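Alr4995 protein (Nostoc sp., PDB 6LRF) is AgrE, a bifunctional enzyme that acts as an arginine dihydrolase and, in a second activity, as an ornithine cyclodeaminase. Local coordinates at residues L508-R513 with G582-C587; P593-A597 with E619-H623; G489-A495 with Y516-G522. All blocks are in the same frame, centred on the assembly; numbering follows the deposited sequence.

Interaction 1 (L508-R513 with G582-C587)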
ATOM      1  N   LEU B 508     -17.997 -18.898   4.893  1.00 24.30           N
ATOM      2  CA  LEU B 508     -18.152 -18.805   6.339  1.00 27.43           C
ATOM      3  C   LEU B 508     -19.436 -19.515   6.773  1.00 25.51           C
ATOM      4  O   LEU B 508     -19.430 -20.239   7.754  1.00 27.52           O
ATOM      5  CB  LEU B 508     -18.152 -17.338   6.805  1.00 23.98           C
ATOM      6  CG  LEU B 508     -18.400 -17.116   8.302  1.00 24.64           C
ATOM      7  CD1 LEU B 508     -17.516 -18.042   9.140  1.00 23.36           C
ATOM      8  CD2 LEU B 508     -18.145 -15.672   8.682  1.00 22.12           C
ATOM      9  N   SER B 509     -20.524 -19.306   6.033  1.00 27.32           N
ATOM     10  CA  SER B 509     -21.796 -20.000   6.276  1.00 27.51           C
ATOM     11  C   SER B 509     -21.609 -21.496   6.322  1.00 29.29           C
ATOM     12  O   SER B 509     -22.166 -22.193   7.173  1.00 32.41           O
ATOM     13  CB  SER B 509     -22.815 -19.690   5.166  1.00 30.19           C
ATOM     14  OG  SER B 509     -23.355 -18.397   5.290  1.00 31.69           O
ATOM     15  N   ARG B 510     -20.846 -21.991   5.357  1.00 29.40           N
ATOM     16  CA  ARG B 510     -20.608 -23.419   5.253  1.00 32.18           C
ATOM     17  C   ARG B 510     -19.821 -23.930   6.465  1.00 32.61           C
ATOM     18  O   ARG B 510     -20.190 -24.940   7.071  1.00 32.56           O
ATOM     19  CB  ARG B 510     -19.876 -23.733   3.951  1.00 32.01           C
ATOM     20  CG  ARG B 510     -19.445 -25.169   3.863  1.00 41.98           C
ATOM     21  CD  ARG B 510     -19.700 -25.769   2.503  1.00 44.55           C
ATOM     22  NE  ARG B 510     -19.304 -27.171   2.531  1.00 52.57           N
ATOM     23  CZ  ARG B 510     -18.170 -27.639   2.024  1.00 45.57           C
ATOM     24  NH1 ARG B 510     -17.328 -26.817   1.412  1.00 42.37           N
ATOM     25  NH2 ARG B 510     -17.891 -28.934   2.116  1.00 51.96           N
ATOM     26  N   LEU B 511     -18.749 -23.224   6.826  1.00 29.96           N
ATOM     27  CA  LEU B 511     -17.993 -23.550   8.039  1.00 29.70           C
ATOM     28  C   LEU B 511     -18.877 -23.700   9.284  1.00 25.75           C
ATOM     29  O   LEU B 511     -18.705 -24.639  10.062  1.00 27.73           O
ATOM     30  CB  LEU B 511     -16.926 -22.486   8.296  1.00 27.22           C
ATOM     31  CG  LEU B 511     -15.727 -22.518   7.355  1.00 29.32           C
ATOM     32  CD1 LEU B 511     -14.801 -21.373   7.677  1.00 28.65           C
ATOM     33  CD2 LEU B 511     -14.999 -23.849   7.476  1.00 22.39           C
ATOM     34  N   ILE B 512     -19.816 -22.775   9.470  1.00 23.86           N
ATOM     35  CA  ILE B 512     -20.698 -22.781  10.640  1.00 24.03           C
ATOM     36  C   ILE B 512     -21.657 -23.980  10.589  1.00 32.63           C
ATOM     37  O   ILE B 512     -21.897 -24.660  11.597  1.00 32.32           O
ATOM     38  CB  ILE B 512     -21.514 -21.455  10.738  1.00 24.97           C
ATOM     39  CG1 ILE B 512     -20.591 -20.261  11.033  1.00 24.17           C
ATOM     40  CG2 ILE B 512     -22.584 -21.567  11.801  1.00 27.21           C
ATOM     41  CD1 ILE B 512     -21.202 -18.902  10.728  1.00 25.08           C
ATOM     42  N   ARG B 513     -22.203 -24.215   9.399  1.00 30.39           N
ATOM     43  CA  ARG B 513     -23.121 -25.320   9.126  1.00 34.45           C
ATOM     44  C   ARG B 513     -22.503 -26.686   9.434  1.00 32.27           C
ATOM     45  O   ARG B 513     -23.174 -27.564   9.961  1.00 34.64           O
ATOM     46  CB  ARG B 513     -23.562 -25.264   7.659  1.00 34.04           C
ATOM     47  CG  ARG B 513     -24.818 -26.030   7.332  1.00 43.55           C
ATOM     48  CD  ARG B 513     -25.483 -25.456   6.076  1.00 40.15           C
ATOM     49  NE  ARG B 513     -24.632 -25.544   4.889  1.00 37.15           N
ATOM     50  CZ  ARG B 513     -24.240 -24.505   4.158  1.00 39.57           C
ATOM     51  NH1 ARG B 513     -24.612 -23.271   4.487  1.00 38.49           N
ATOM     52  NH2 ARG B 513     -23.475 -24.698   3.089  1.00 40.22           N
ATOM     53  N   GLY B 582     -27.390 -17.522   4.919  1.00 23.48           N
ATOM     54  CA  GLY B 582     -26.275 -16.644   5.211  1.00 27.52           C
ATOM     55  C   GLY B 582     -25.670 -16.894   6.573  1.00 27.07           C
ATOM     56  O   GLY B 582     -26.091 -17.807   7.298  1.00 26.66           O
ATOM     57  N   VAL B 583     -24.683 -16.076   6.928  1.00 22.47           N
ATOM     58  CA  VAL B 583     -23.951 -16.271   8.176  1.00 22.14           C
ATOM     59  C   VAL B 583     -24.870 -16.237   9.393  1.00 23.22           C
ATOM     60  O   VAL B 583     -24.906 -17.188  10.169  1.00 22.49           O
ATOM     61  CB  VAL B 583     -22.828 -15.213   8.339  1.00 25.29           C
ATOM     62  CG1 VAL B 583     -22.132 -15.363   9.689  1.00 17.99           C
ATOM     63  CG2 VAL B 583     -21.831 -15.347   7.198  1.00 22.50           C
HETATM   64  N   MSE B 584     -25.628 -15.155   9.555  1.00 22.01           N
HETATM   65  CA  MSE B 584     -26.456 -15.001  10.748  1.00 25.97           C
HETATM   66  C   MSE B 584     -27.532 -16.103  10.776  1.00 24.98           C
HETATM   67  O   MSE B 584     -27.855 -16.647  11.830  1.00 23.94           O
HETATM   68  CB  MSE B 584     -27.080 -13.593  10.799  1.00 24.51           C
HETATM   69  CG  MSE B 584     -26.059 -12.447  10.637  1.00 25.18           C
HETATM   70 SE   MSE B 584     -24.545 -12.629  11.883  0.44 26.94          SE
HETATM   71  CE  MSE B 584     -25.640 -12.497  13.485  1.00 26.83           C
ATOM     72  N   TYR B 585     -28.044 -16.457   9.606  1.00 23.78           N
ATOM     73  CA  TYR B 585     -29.003 -17.559   9.475  1.00 23.60           C
ATOM     74  C   TYR B 585     -28.457 -18.874  10.018  1.00 23.78           C
ATOM     75  O   TYR B 585     -29.114 -19.542  10.806  1.00 24.76           O
ATOM     76  CB  TYR B 585     -29.403 -17.763   8.011  1.00 24.17           C
ATOM     77  CG  TYR B 585     -30.247 -19.013   7.780  1.00 24.60           C
ATOM     78  CD1 TYR B 585     -31.621 -19.004   8.012  1.00 26.75           C
ATOM     79  CD2 TYR B 585     -29.666 -20.200   7.334  1.00 30.54           C
ATOM     80  CE1 TYR B 585     -32.393 -20.140   7.801  1.00 31.64           C
ATOM     81  CE2 TYR B 585     -30.427 -21.343   7.125  1.00 31.02           C
ATOM     82  CZ  TYR B 585     -31.789 -21.303   7.360  1.00 32.47           C
ATOM     83  OH  TYR B 585     -32.545 -22.427   7.153  1.00 42.24           O
ATOM     84  N   GLU B 586     -27.261 -19.252   9.577  1.00 23.93           N
ATOM     85  CA  GLU B 586     -26.657 -20.495  10.047  1.00 26.18           C
ATOM     86  C   GLU B 586     -26.397 -20.470  11.547  1.00 29.54           C
ATOM     87  O   GLU B 586     -26.510 -21.507  12.208  1.00 26.91           O
ATOM     88  CB  GLU B 586     -25.350 -20.795   9.303  1.00 26.27           C
ATOM     89  CG  GLU B 586     -25.499 -21.091   7.799  1.00 27.32           C
ATOM     90  CD  GLU B 586     -26.452 -22.260   7.473  1.00 40.07           C
ATOM     91  OE1 GLU B 586     -26.815 -23.050   8.382  1.00 36.98           O
ATOM     92  OE2 GLU B 586     -26.844 -22.382   6.287  1.00 34.60           O
ATOM     93  N   CYS B 587     -26.052 -19.302  12.101  1.00 26.90           N
ATOM     94  CA  CYS B 587     -25.845 -19.213  13.554  1.00 26.21           C
ATOM     95  C   CYS B 587     -27.145 -19.512  14.287  1.00 25.81           C
ATOM     96  O   CYS B 587     -27.157 -20.257  15.270  1.00 25.37           O
ATOM     97  CB  CYS B 587     -25.315 -17.836  13.981  1.00 22.81           C
ATOM     98  SG  CYS B 587     -23.587 -17.579  13.556  1.00 24.01           S
TER

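Interaction 2 (P593-A597 with E619-H623)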
ATOM      1  N   PRO B 593     -23.771 -19.388  19.318  1.00 25.04           N
ATOM      2  CA  PRO B 593     -23.950 -18.078  19.956  1.00 28.15           C
ATOM      3  C   PRO B 593     -23.193 -16.996  19.188  1.00 24.97           C
ATOM      4  O   PRO B 593     -22.136 -17.278  18.626  1.00 24.85           O
ATOM      5  CB  PRO B 593     -23.350 -18.272  21.352  1.00 30.74           C
ATOM      6  CG  PRO B 593     -23.216 -19.749  21.527  1.00 36.19           C
ATOM      7  CD  PRO B 593     -23.027 -20.326  20.171  1.00 29.70           C
ATOM      8  N   PHE B 594     -23.722 -15.783  19.138  1.00 23.02           N
ATOM      9  CA  PHE B 594     -22.972 -14.707  18.518  1.00 20.17           C
ATOM     10  C   PHE B 594     -23.111 -13.482  19.377  1.00 24.95           C
ATOM     11  O   PHE B 594     -24.075 -13.360  20.125  1.00 25.73           O
ATOM     12  CB  PHE B 594     -23.427 -14.443  17.075  1.00 23.61           C
ATOM     13  CG  PHE B 594     -24.883 -14.094  16.940  1.00 28.40           C
ATOM     14  CD1 PHE B 594     -25.826 -15.082  16.668  1.00 27.35           C
ATOM     15  CD2 PHE B 594     -25.312 -12.780  17.067  1.00 24.61           C
ATOM     16  CE1 PHE B 594     -27.167 -14.758  16.544  1.00 28.59           C
ATOM     17  CE2 PHE B 594     -26.645 -12.450  16.938  1.00 26.84           C
ATOM     18  CZ  PHE B 594     -27.577 -13.440  16.678  1.00 27.93           C
ATOM     19  N   VAL B 595     -22.119 -12.604  19.313  1.00 23.77           N
ATOM     20  CA  VAL B 595     -22.199 -11.326  20.004  1.00 22.36           C
ATOM     21  C   VAL B 595     -21.861 -10.233  19.008  1.00 21.16           C
ATOM     22  O   VAL B 595     -20.823 -10.290  18.320  1.00 21.30           O
ATOM     23  CB  VAL B 595     -21.241 -11.243  21.218  1.00 25.87           C
ATOM     24  CG1 VAL B 595     -21.350  -9.874  21.903  1.00 19.76           C
ATOM     25  CG2 VAL B 595     -21.517 -12.372  22.209  1.00 31.10           C
ATOM     26  N   LEU B 596     -22.748  -9.254  18.903  1.00 21.34           N
ATOM     27  CA  LEU B 596     -22.474  -8.079  18.092  1.00 19.73           C
ATOM     28  C   LEU B 596     -22.156  -6.900  19.014  1.00 19.59           C
ATOM     29  O   LEU B 596     -23.031  -6.395  19.705  1.00 19.79           O
ATOM     30  CB  LEU B 596     -23.662  -7.760  17.185  1.00 17.87           C
ATOM     31  CG  LEU B 596     -24.166  -8.939  16.336  1.00 22.02           C
ATOM     32  CD1 LEU B 596     -25.384  -8.544  15.531  1.00 22.77           C
ATOM     33  CD2 LEU B 596     -23.083  -9.462  15.409  1.00 18.48           C
ATOM     34  N   ALA B 597     -20.893  -6.491  19.048  1.00 17.88           N
ATOM     35  CA  ALA B 597     -20.495  -5.339  19.863  1.00 21.27           C
ATOM     36  C   ALA B 597     -20.742  -4.075  19.089  1.00 19.69           C
ATOM     37  O   ALA B 597     -20.338  -3.977  17.928  1.00 20.56           O
ATOM     38  CB  ALA B 597     -19.043  -5.421  20.255  1.00 22.39           C
ATOM     39  N   GLU B 619     -19.305 -10.222  27.499  1.00 22.87           N
ATOM     40  CA  GLU B 619     -19.871 -11.275  26.659  1.00 21.51           C
ATOM     41  C   GLU B 619     -18.813 -11.879  25.733  1.00 25.60           C
ATOM     42  O   GLU B 619     -18.802 -13.101  25.519  1.00 21.99           O
ATOM     43  CB  GLU B 619     -21.054 -10.730  25.842  1.00 25.51           C
ATOM     44  CG  GLU B 619     -22.260 -10.338  26.705  1.00 25.68           C
ATOM     45  CD  GLU B 619     -23.278  -9.475  25.951  1.00 34.31           C
ATOM     46  OE1 GLU B 619     -23.237  -9.458  24.703  1.00 40.27           O
ATOM     47  OE2 GLU B 619     -24.126  -8.817  26.598  1.00 36.83           O
ATOM     48  N   TYR B 620     -17.936 -11.034  25.177  1.00 18.16           N
ATOM     49  CA  TYR B 620     -16.803 -11.530  24.380  1.00 20.55           C
ATOM     50  C   TYR B 620     -15.932 -12.473  25.227  1.00 22.40           C
ATOM     51  O   TYR B 620     -15.601 -13.582  24.811  1.00 19.68           O
ATOM     52  CB  TYR B 620     -15.941 -10.373  23.859  1.00 20.93           C
ATOM     53  CG  TYR B 620     -16.324  -9.807  22.490  1.00 21.27           C
ATOM     54  CD1 TYR B 620     -17.666  -9.626  22.118  1.00 21.24           C
ATOM     55  CD2 TYR B 620     -15.336  -9.415  21.596  1.00 19.61           C
ATOM     56  CE1 TYR B 620     -18.004  -9.095  20.855  1.00 20.78           C
ATOM     57  CE2 TYR B 620     -15.654  -8.882  20.350  1.00 18.57           C
ATOM     58  CZ  TYR B 620     -16.988  -8.728  19.984  1.00 23.13           C
ATOM     59  OH  TYR B 620     -17.280  -8.204  18.739  1.00 26.43           O
ATOM     60  N   ALA B 621     -15.558 -12.000  26.413  1.00 18.71           N
ATOM     61  CA  ALA B 621     -14.646 -12.722  27.282  1.00 23.13           C
ATOM     62  C   ALA B 621     -15.237 -14.073  27.650  1.00 25.09           C
ATOM     63  O   ALA B 621     -14.521 -15.062  27.728  1.00 24.61           O
ATOM     64  CB  ALA B 621     -14.343 -11.908  28.538  1.00 22.53           C
ATOM     65  N   LYS B 622     -16.548 -14.109  27.862  1.00 23.11           N
ATOM     66  CA  LYS B 622     -17.221 -15.350  28.214  1.00 26.78           C
ATOM     67  C   LYS B 622     -17.151 -16.373  27.079  1.00 29.50           C
ATOM     68  O   LYS B 622     -16.812 -17.540  27.294  1.00 30.13           O
ATOM     69  CB  LYS B 622     -18.678 -15.085  28.591  1.00 25.83           C
ATOM     70  CG  LYS B 622     -19.407 -16.339  29.063  1.00 33.19           C
ATOM     71  CD  LYS B 622     -20.848 -16.022  29.462  1.00 45.87           C
ATOM     72  CE  LYS B 622     -21.708 -15.631  28.265  1.00 42.86           C
ATOM     73  NZ  LYS B 622     -21.955 -16.792  27.340  1.00 47.86           N
ATOM     74  N   HIS B 623     -17.453 -15.946  25.861  1.00 27.07           N
ATOM     75  CA  HIS B 623     -17.422 -16.891  24.750  1.00 27.71           C
ATOM     76  C   HIS B 623     -16.001 -17.273  24.364  1.00 26.66           C
ATOM     77  O   HIS B 623     -15.786 -18.301  23.730  1.00 25.11           O
ATOM     78  CB  HIS B 623     -18.171 -16.321  23.553  1.00 27.35           C
ATOM     79  CG  HIS B 623     -19.642 -16.256  23.772  1.00 29.69           C
ATOM     80  ND1 HIS B 623     -20.418 -17.386  23.905  1.00 33.80           N
ATOM     81  CD2 HIS B 623     -20.477 -15.201  23.925  1.00 31.67           C
ATOM     82  CE1 HIS B 623     -21.672 -17.030  24.112  1.00 40.59           C
ATOM     83  NE2 HIS B 623     -21.736 -15.709  24.124  1.00 36.49           N
TER

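Interaction 3 (G489-A495 with Y516-G522)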
ATOM      1  N   GLY B 489     -12.961 -29.653  20.268  1.00 38.15           N
ATOM      2  CA  GLY B 489     -12.489 -28.375  20.793  1.00 39.65           C
ATOM      3  C   GLY B 489     -13.335 -27.167  20.419  1.00 32.65           C
ATOM      4  O   GLY B 489     -14.394 -27.301  19.830  1.00 38.18           O
ATOM      5  N   LYS B 490     -12.883 -25.973  20.775  1.00 29.28           N
ATOM      6  CA  LYS B 490     -13.692 -24.788  20.534  1.00 27.24           C
ATOM      7  C   LYS B 490     -12.995 -23.830  19.569  1.00 26.62           C
ATOM      8  O   LYS B 490     -11.841 -23.449  19.763  1.00 25.34           O
ATOM      9  CB  LYS B 490     -14.013 -24.087  21.852  1.00 29.84           C
ATOM     10  CG  LYS B 490     -14.975 -22.918  21.731  1.00 26.42           C
ATOM     11  CD  LYS B 490     -15.112 -22.177  23.073  1.00 28.64           C
ATOM     12  CE  LYS B 490     -16.360 -21.299  23.113  1.00 27.17           C
ATOM     13  NZ  LYS B 490     -16.632 -20.739  24.475  1.00 25.27           N
ATOM     14  N   VAL B 491     -13.694 -23.457  18.508  1.00 24.88           N
ATOM     15  CA  VAL B 491     -13.142 -22.519  17.540  1.00 26.53           C
ATOM     16  C   VAL B 491     -14.011 -21.264  17.545  1.00 27.16           C
ATOM     17  O   VAL B 491     -15.237 -21.351  17.485  1.00 24.27           O
ATOM     18  CB  VAL B 491     -13.067 -23.133  16.125  1.00 26.47           C
ATOM     19  CG1 VAL B 491     -12.667 -22.085  15.093  1.00 27.58           C
ATOM     20  CG2 VAL B 491     -12.092 -24.330  16.105  1.00 25.71           C
ATOM     21  N   VAL B 492     -13.378 -20.101  17.662  1.00 22.90           N
ATOM     22  CA  VAL B 492     -14.116 -18.848  17.714  1.00 23.85           C
ATOM     23  C   VAL B 492     -13.745 -18.047  16.476  1.00 23.27           C
ATOM     24  O   VAL B 492     -12.580 -18.004  16.082  1.00 22.69           O
ATOM     25  CB  VAL B 492     -13.808 -18.046  18.996  1.00 26.03           C
ATOM     26  CG1 VAL B 492     -14.510 -16.693  18.971  1.00 18.48           C
ATOM     27  CG2 VAL B 492     -14.245 -18.832  20.221  1.00 25.60           C
ATOM     28  N   VAL B 493     -14.741 -17.442  15.847  1.00 19.96           N
ATOM     29  CA  VAL B 493     -14.499 -16.617  14.679  1.00 20.09           C
ATOM     30  C   VAL B 493     -14.883 -15.175  14.976  1.00 19.31           C
ATOM     31  O   VAL B 493     -15.920 -14.911  15.589  1.00 20.88           O
ATOM     32  CB  VAL B 493     -15.286 -17.151  13.457  1.00 23.04           C
ATOM     33  CG1 VAL B 493     -15.182 -16.201  12.301  1.00 22.93           C
ATOM     34  CG2 VAL B 493     -14.749 -18.524  13.051  1.00 23.44           C
ATOM     35  N   THR B 494     -14.024 -14.244  14.577  1.00 22.98           N
ATOM     36  CA  THR B 494     -14.388 -12.832  14.534  1.00 21.62           C
ATOM     37  C   THR B 494     -14.492 -12.468  13.061  1.00 24.08           C
ATOM     38  O   THR B 494     -13.733 -12.977  12.242  1.00 26.46           O
ATOM     39  CB  THR B 494     -13.355 -11.927  15.246  1.00 25.50           C
ATOM     40  OG1 THR B 494     -12.153 -11.876  14.468  1.00 27.36           O
ATOM     41  CG2 THR B 494     -13.013 -12.489  16.605  1.00 23.84           C
ATOM     42  N   ALA B 495     -15.433 -11.618  12.689  1.00 19.53           N
ATOM     43  CA  ALA B 495     -15.597 -11.354  11.266  1.00 21.81           C
ATOM     44  C   ALA B 495     -16.112  -9.949  11.015  1.00 23.03           C
ATOM     45  O   ALA B 495     -16.951  -9.471  11.759  1.00 22.90           O
ATOM     46  CB  ALA B 495     -16.542 -12.389  10.650  1.00 22.34           C
ATOM     47  N   TYR B 516     -17.448 -26.220  12.412  1.00 29.02           N
ATOM     48  CA  TYR B 516     -16.121 -25.683  12.680  1.00 29.39           C
ATOM     49  C   TYR B 516     -16.152 -24.406  13.526  1.00 29.68           C
ATOM     50  O   TYR B 516     -15.114 -23.907  13.914  1.00 34.39           O
ATOM     51  CB  TYR B 516     -15.382 -25.386  11.376  1.00 28.52           C
ATOM     52  CG  TYR B 516     -15.149 -26.592  10.503  1.00 33.62           C
ATOM     53  CD1 TYR B 516     -16.071 -26.953   9.520  1.00 37.09           C
ATOM     54  CD2 TYR B 516     -14.017 -27.373  10.658  1.00 32.81           C
ATOM     55  CE1 TYR B 516     -15.862 -28.056   8.709  1.00 37.30           C
ATOM     56  CE2 TYR B 516     -13.801 -28.478   9.854  1.00 40.34           C
ATOM     57  CZ  TYR B 516     -14.727 -28.813   8.881  1.00 40.21           C
ATOM     58  OH  TYR B 516     -14.509 -29.909   8.082  1.00 47.79           O
ATOM     59  N   VAL B 517     -17.334 -23.864  13.784  1.00 29.91           N
ATOM     60  CA  VAL B 517     -17.440 -22.577  14.452  1.00 26.92           C
ATOM     61  C   VAL B 517     -18.351 -22.678  15.669  1.00 25.19           C
ATOM     62  O   VAL B 517     -19.547 -22.926  15.536  1.00 26.31           O
ATOM     63  CB  VAL B 517     -17.964 -21.494  13.479  1.00 22.85           C
ATOM     64  CG1 VAL B 517     -17.979 -20.124  14.149  1.00 22.56           C
ATOM     65  CG2 VAL B 517     -17.097 -21.446  12.248  1.00 25.14           C
ATOM     66  N   GLN B 518     -17.789 -22.475  16.857  1.00 21.48           N
ATOM     67  CA  GLN B 518     -18.562 -22.608  18.094  1.00 23.10           C
ATOM     68  C   GLN B 518     -19.058 -21.271  18.626  1.00 23.86           C
ATOM     69  O   GLN B 518     -19.917 -21.220  19.499  1.00 24.84           O
ATOM     70  CB  GLN B 518     -17.729 -23.310  19.178  1.00 28.79           C
ATOM     71  CG  GLN B 518     -17.691 -24.831  19.022  1.00 26.13           C
ATOM     72  CD  GLN B 518     -17.029 -25.270  17.731  1.00 22.76           C
ATOM     73  OE1 GLN B 518     -15.857 -24.970  17.487  1.00 24.55           O
ATOM     74  NE2 GLN B 518     -17.775 -25.988  16.894  1.00 26.20           N
ATOM     75  N   ALA B 519     -18.509 -20.183  18.105  1.00 24.17           N
ATOM     76  CA  ALA B 519     -18.981 -18.858  18.481  1.00 23.55           C
ATOM     77  C   ALA B 519     -18.563 -17.848  17.430  1.00 22.36           C
ATOM     78  O   ALA B 519     -17.535 -18.000  16.788  1.00 20.37           O
ATOM     79  CB  ALA B 519     -18.447 -18.452  19.854  1.00 24.05           C
ATOM     80  N   LEU B 520     -19.373 -16.810  17.277  1.00 23.09           N
ATOM     81  CA  LEU B 520     -19.128 -15.759  16.309  1.00 20.94           C
ATOM     82  C   LEU B 520     -19.163 -14.386  16.988  1.00 20.85           C
ATOM     83  O   LEU B 520     -20.142 -14.016  17.636  1.00 18.24           O
ATOM     84  CB  LEU B 520     -20.163 -15.825  15.196  1.00 18.75           C
ATOM     85  CG  LEU B 520     -20.042 -14.750  14.132  1.00 22.98           C
ATOM     86  CD1 LEU B 520     -18.731 -14.921  13.433  1.00 21.99           C
ATOM     87  CD2 LEU B 520     -21.200 -14.893  13.141  1.00 24.71           C
ATOM     88  N   LEU B 521     -18.087 -13.628  16.829  1.00 17.28           N
ATOM     89  CA  LEU B 521     -17.996 -12.296  17.429  1.00 21.49           C
ATOM     90  C   LEU B 521     -17.817 -11.262  16.331  1.00 20.70           C
ATOM     91  O   LEU B 521     -16.962 -11.424  15.458  1.00 22.63           O
ATOM     92  CB  LEU B 521     -16.826 -12.225  18.417  1.00 20.76           C
ATOM     93  CG  LEU B 521     -16.803 -13.319  19.482  1.00 21.38           C
ATOM     94  CD1 LEU B 521     -15.559 -13.186  20.378  1.00 22.17           C
ATOM     95  CD2 LEU B 521     -18.075 -13.251  20.311  1.00 22.72           C
ATOM     96  N   GLY B 522     -18.624 -10.209  16.357  1.00 21.31           N
ATOM     97  CA  GLY B 522     -18.480  -9.164  15.364  1.00 21.86           C
ATOM     98  C   GLY B 522     -19.184  -7.890  15.746  1.00 22.83           C
ATOM     99  O   GLY B 522     -19.489  -7.658  16.915  1.00 23.84           O
TER

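Interaction 1 (L508-R513 with G582-C587)
Ile512 and Val583 make the apolar side of this contact between two helices that run almost parallel, their short axes 8.7 Å apart. The two side chains cross at about a right angle, with Ile512 CD1 3.8 Å from Val583 CG1. The same methyl also meets Cys587 SG, at 3.9 Å, and the CG2 branch of Ile512 rests on CB of Glu586. One turn earlier Leu508 closes the group, CD2 lying 4.0 Å from Val583 CG2. This half is buried against the protein interior: Val583 and Cys587 both touch Leu520, and Ile512 touches Val517. Ser509 fits where the backbones come nearest. Its OG is 3.1 Å from Val583 N, but the angle is poor; the hydroxyl is instead hydrogen-bonded to Gly505 O, and Val583 N to Asp530 OD1. At the N-cap, a CB on Gly582 would run into the carbonyl O of the preceding residue.

The other side is polar and opens to solvent at Arg513, although Glu586 itself is buried. Glu586 starts toward the neighbouring helix, laying CG 3.6 Å from Ser509 O, and then bends at chi2 (-57°), which carries its carboxylate to the arginine. Arg513 NH1 gives a salt-bridge hydrogen bond of 3.0 Å to Glu586 OE2, with an N-H...O angle of 155°. The acceptor lies near the guanidinium plane, whereas NH1 comes from above the carboxylate, the two planes being 62° apart. With an alanine here in place of Glu586, the Arg513 guanidinium would probably lose its charged mate and be set free to turn, and the methylene packed on Ser509 O would be gone. Two near-parallel helices side by side, each leading into a strand of one parallel sheet, are typical of the helical layer of a Rossmann fold.

Interaction 2 (P593-A597 with E619-H623)
Val595 points its side chain from the strand at the helix and spreads its two methyls between three residues there. CG1 stands anti to the backbone N (chi1 179°), which turns it to Tyr620 and Glu619, while CG2 faces His623. The Tyr620 ring presents its edge to the valine: CG1 lies near the ring plane, 3.6 Å from Tyr620 CE1. Farther along the ring, Ala597 CB comes up obliquely, 3.6 Å from Tyr620 OH. That hydroxyl is not spent on the alanine, being hydrogen-bonded to His638 ND1 and to Gly522 O, which pins the far end of the ring.

Strand 594-597 is an outer strand, within this chain, of the parallel Rossmann sheet, and helix 613-624 covers one side of it before the chain enters strand 629-633 farther across the sheet. The helix segment runs roughly antiparallel to the strand segment, at 151° and 9.2 Å between axes.

His623 meets the strand obliquely through two ring carbons: CD2 is 3.5 Å from Val595 CG2, and CE1 is 3.5 Å from CB of the exposed Pro593. Glu619, its chain extended beyond CG, crosses the valine at a slant, bringing OE1 to 3.4 Å from Val595 CG1, an apolar neighbour; the other oxygen, OE2, is hydrogen-bonded to Gln610 NE2. At the tyrosine end, Ile600 of a neighbouring subunit packs on both Ala597 and Tyr620.

Interaction 3 (G489-A495 with Y516-G522)
Two neighbouring parallel strands pair here inside the Rossmann sheet, joined in sequence through helix 505-513 as a beta-alpha-beta unit; strand 629-633 lies on the other side of 491-495. Val493 is gripped at both backbone ends: its N donates to Ala519 O (3.0 Å, nearly straight at 173°), and its O accepts Leu521 N at 2.8 Å. The ladder goes on with Ala495 N to Leu521 O, longer at 3.2 Å and more bent. CA of Thr494 lies 3.1 Å from the same Leu521 O, a CA-H...O contact.

On one face of the sheet Val492 CG1 meets Leu521 CD1 (3.9 Å), beneath helix 613-624. On the other, Val493 crosses Val517 at about a right angle and also touches CD1 of Leu520. Thr494 OG1, on the Val492 face, is bonded to Ser635 OG.

At the Val491 end of the pair, Gln518 grips both polar backbone atoms of Val491. Its own N donates to Val491 O, and its side chain bends at chi2 (63°), bringing round a lone pair of Gln518 OE1 that, in the carbonyl plane, receives Val491 N at 2.8 Å.

All three contacts belong to one Rossmann domain. Interaction 3 is its sheet, buried and held mainly by backbone hydrogen bonds. Interaction 1 packs two helices of the flanking layer against each other, and interaction 2 lays a helix on an outer strand; both rely on side chains. Interaction 1 is mostly buried but has a salt bridge toward solvent, whereas interaction 2 is partly exposed and joined by packing alone. Interactions 1 and 3 meet where Leu511 O probably accepts Tyr516 N. Interactions 2 and 3 are joined by Ala597 N, bonded to Gly522 O, and by Lys490 NZ, which reaches His623 O. Between interactions 1 and 2, Phe594 packs on Met584 and Cys587.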